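Capsid (Human calicivirus NLV/Boxer/2001/US, PDB 4RDL) forms the outer protruding domain of the norovirus capsid protein, which binds histo-blood group antigen glycans, here the Lewis y tetrasaccharide. Local coordinates at residues Asp34-Ser39 and Val215-Thr220. Numbering follows the deposited sequence.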
ATOM      1  N   ASP A  34       4.729  -9.632   9.514  1.00  9.91           N
ATOM      2  CA  ASP A  34       5.339 -10.961   9.657  1.00 10.58           C
ATOM      3  C   ASP A  34       5.379 -11.475  11.092  1.00  9.90           C
ATOM      4  O   ASP A  34       6.036 -12.477  11.386  1.00 12.23           O
ATOM      5  CB  ASP A  34       6.727 -11.021   8.992  1.00 11.49           C
ATOM      6  CG  ASP A  34       7.768 -10.172   9.699  1.00 14.16           C
ATOM      7  OD1 ASP A  34       7.475  -9.512  10.701  1.00 13.72           O
ATOM      8  OD2 ASP A  34       8.923 -10.162   9.225  1.00 21.79           O
ATOM      9  N   GLY A  35       4.668 -10.790  11.979  1.00  9.95           N
ATOM     10  CA  GLY A  35       4.573 -11.244  13.351  1.00 10.53           C
ATOM     11  C   GLY A  35       3.894 -10.254  14.260  1.00  9.05           C
ATOM     12  O   GLY A  35       3.485  -9.160  13.839  1.00 10.00           O
ATOM     13  N   MET A  36       3.750 -10.660  15.513  1.00  9.64           N
ATOM     14  CA  MET A  36       3.358  -9.743  16.558  1.00  9.52           C
ATOM     15  C   MET A  36       4.135 -10.074  17.814  1.00  9.11           C
ATOM     16  O   MET A  36       4.622 -11.201  17.978  1.00 11.68           O
ATOM     17  CB  MET A  36       1.839  -9.730  16.786  1.00 14.67           C
ATOM     18  CG  MET A  36       1.189 -11.067  16.999  1.00 17.45           C
ATOM     19  SD  MET A  36      -0.587 -10.865  17.341  1.00 13.90           S
ATOM     20  CE  MET A  36      -1.134 -12.500  16.888  1.00 15.40           C
ATOM     21  N   MET A  37       4.284  -9.078  18.680  1.00 10.32           N
ATOM     22  CA  MET A  37       5.100  -9.222  19.879  1.00 10.89           C
ATOM     23  C   MET A  37       4.726  -8.140  20.877  1.00 10.28           C
ATOM     24  O   MET A  37       4.220  -7.085  20.491  1.00 11.37           O
ATOM     25  CB  MET A  37       6.587  -9.087  19.518  1.00 14.69           C
ATOM     26  CG  MET A  37       6.979  -7.667  19.114  1.00 15.53           C
ATOM     27  SD  MET A  37       8.699  -7.474  18.615  1.00 18.80           S
ATOM     28  CE  MET A  37       9.536  -7.694  20.183  1.00 25.16           C
ATOM     29  N   VAL A  38       4.992  -8.389  22.156  1.00 10.81           N
ATOM     30  CA  VAL A  38       4.993  -7.311  23.128  1.00 11.31           C
ATOM     31  C   VAL A  38       6.417  -6.787  23.211  1.00 10.97           C
ATOM     32  O   VAL A  38       7.362  -7.469  22.814  1.00 12.30           O
ATOM     33  CB  VAL A  38       4.480  -7.761  24.515  1.00 11.54           C
ATOM     34  CG1 VAL A  38       3.077  -8.333  24.381  1.00 13.31           C
ATOM     35  CG2 VAL A  38       5.418  -8.786  25.134  1.00 12.62           C
ATOM     36  N   SER A  39       6.578  -5.571  23.710  1.00 12.68           N
ATOM     37  CA  SER A  39       7.914  -5.012  23.868  1.00 16.56           C
ATOM     38  C   SER A  39       8.605  -5.619  25.075  1.00 19.61           C
ATOM     39  O   SER A  39       7.958  -5.946  26.068  1.00 23.82           O
ATOM     40  CB  SER A  39       7.830  -3.499  24.055  1.00 20.15           C
ATOM     41  OG  SER A  39       9.101  -2.992  24.406  1.00 26.07           O
ATOM     42  N   VAL A 215       0.311  -4.854  22.224  1.00  9.52           N
ATOM     43  CA  VAL A 215       0.746  -5.700  21.120  1.00  9.53           C
ATOM     44  C   VAL A 215       1.224  -4.862  19.941  1.00  9.94           C
ATOM     45  O   VAL A 215       0.557  -3.914  19.524  1.00 10.61           O
ATOM     46  CB  VAL A 215      -0.416  -6.605  20.656  1.00 10.72           C
ATOM     47  CG1 VAL A 215      -0.022  -7.405  19.418  1.00 12.07           C
ATOM     48  CG2 VAL A 215      -0.856  -7.541  21.807  1.00 12.43           C
ATOM     49  N   TYR A 216       2.390  -5.224  19.421  1.00  8.99           N
ATOM     50  CA  TYR A 216       2.944  -4.608  18.213  1.00  8.89           C
ATOM     51  C   TYR A 216       2.927  -5.594  17.064  1.00  8.97           C
ATOM     52  O   TYR A 216       3.293  -6.763  17.220  1.00 10.36           O
ATOM     53  CB  TYR A 216       4.374  -4.129  18.464  1.00  9.78           C
ATOM     54  CG  TYR A 216       4.434  -3.101  19.555  1.00 10.48           C
ATOM     55  CD1 TYR A 216       4.092  -1.782  19.297  1.00 12.73           C
ATOM     56  CD2 TYR A 216       4.777  -3.457  20.854  1.00 11.50           C
ATOM     57  CE1 TYR A 216       4.123  -0.836  20.288  1.00 14.36           C
ATOM     58  CE2 TYR A 216       4.816  -2.516  21.855  1.00 13.87           C
ATOM     59  CZ  TYR A 216       4.491  -1.203  21.564  1.00 15.10           C
ATOM     60  OH  TYR A 216       4.525  -0.247  22.552  1.00 19.62           O
ATOM     61  N   PHE A 217       2.464  -5.120  15.916  1.00  9.28           N
ATOM     62  CA  PHE A 217       2.557  -5.874  14.686  1.00  9.37           C
ATOM     63  C   PHE A 217       3.861  -5.488  14.027  1.00  9.83           C
ATOM     64  O   PHE A 217       4.183  -4.304  13.936  1.00 11.28           O
ATOM     65  CB  PHE A 217       1.341  -5.563  13.818  1.00  9.49           C
ATOM     66  CG  PHE A 217       0.053  -5.903  14.500  1.00  8.90           C
ATOM     67  CD1 PHE A 217      -0.462  -7.188  14.418  1.00 10.85           C
ATOM     68  CD2 PHE A 217      -0.603  -4.963  15.279  1.00 10.80           C
ATOM     69  CE1 PHE A 217      -1.620  -7.521  15.091  1.00 12.69           C
ATOM     70  CE2 PHE A 217      -1.764  -5.290  15.956  1.00 12.94           C
ATOM     71  CZ  PHE A 217      -2.278  -6.564  15.855  1.00 13.44           C
ATOM     72  N   THR A 218       4.617  -6.488  13.579  1.00  9.15           N
ATOM     73  CA  THR A 218       5.972  -6.268  13.085  1.00  9.20           C
ATOM     74  C   THR A 218       6.101  -6.541  11.607  1.00  9.42           C
ATOM     75  O   THR A 218       5.400  -7.389  11.042  1.00 11.00           O
ATOM     76  CB  THR A 218       6.988  -7.189  13.802  1.00 12.83           C
ATOM     77  OG1 THR A 218       6.681  -8.560  13.516  1.00 15.81           O
ATOM     78  CG2 THR A 218       6.958  -6.959  15.316  1.00 16.31           C
ATOM     79  N   SER A 219       7.029  -5.810  10.980  1.00 10.09           N
ATOM     80  CA  SER A 219       7.489  -6.122   9.634  1.00  9.73           C
ATOM     81  C   SER A 219       8.999  -6.039   9.580  1.00  9.12           C
ATOM     82  O   SER A 219       9.608  -5.139  10.171  1.00 11.72           O
ATOM     83  CB  SER A 219       6.922  -5.129   8.609  1.00 11.80           C
ATOM     84  OG  SER A 219       5.509  -5.177   8.572  1.00 11.00           O
ATOM     85  N   THR A 220       9.602  -6.956   8.836  1.00  9.83           N
ATOM     86  CA  THR A 220      11.015  -6.828   8.519  1.00  9.83           C
ATOM     87  C   THR A 220      11.165  -5.767   7.433  1.00 10.93           C
ATOM     88  O   THR A 220      10.497  -5.814   6.401  1.00 11.30           O
ATOM     89  CB  THR A 220      11.608  -8.164   8.067  1.00 11.99           C
ATOM     90  OG1 THR A 220      11.531  -9.094   9.158  1.00 13.91           O
ATOM     91  CG2 THR A 220      13.058  -7.989   7.672  1.00 13.06           C
TER
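Asp34 spreads its carboxylate over two threonines of strand 213-220. Thr220 OG1 donates to Asp34 OD2 at 2.8 Å and Thr218 OG1 to Asp34 OD1 at 3.1 Å. Each hydroxyl meets its oxygen nearly along the C-O axis. The Thr220 N-H adds a weak bond to OD2, and the Asp34 N-H reaches Thr218 O at 2.8 Å. Asp34 CG lies between the backbone N and the carbonyl carbon (chi1 68°), which brings the carboxylate carbon up to the strand. Two hydroxyls and one weak N-H probably offset the negative charge, although Asp34 OD1 and Thr218 O, both acceptors, lie 3.0 Å apart.

Further along, Thr218 N bonds to Gly35 O from above the carbonyl plane. Met37 and Tyr216 form a hydrogen-bonded antiparallel pair, Met37 N to Tyr216 O at 2.9 Å and Tyr216 N to Met37 O at 2.8 Å. Between the Gly35 bond and the Met37-Tyr216 pair, Met36 and Phe217 form a non-hydrogen-bonded pair. Met36 SD lies obliquely to the Phe217 ring, 5.1 Å from the centroid, a Met-aromatic contact. On the other face, Met37 SD touches Thr218 CG2 at 3.8 Å. Ser39 CB approaches Tyr216 CE2, while Trp186 meets the Tyr216 ring edge-to-face.

Strand 213-220 also pairs with strands 228-231 and 276-279. Strand 35-38 thus joins an antiparallel sheet of the protruding domain built largely from later parts of the chain, consistent with its P1 subdomain.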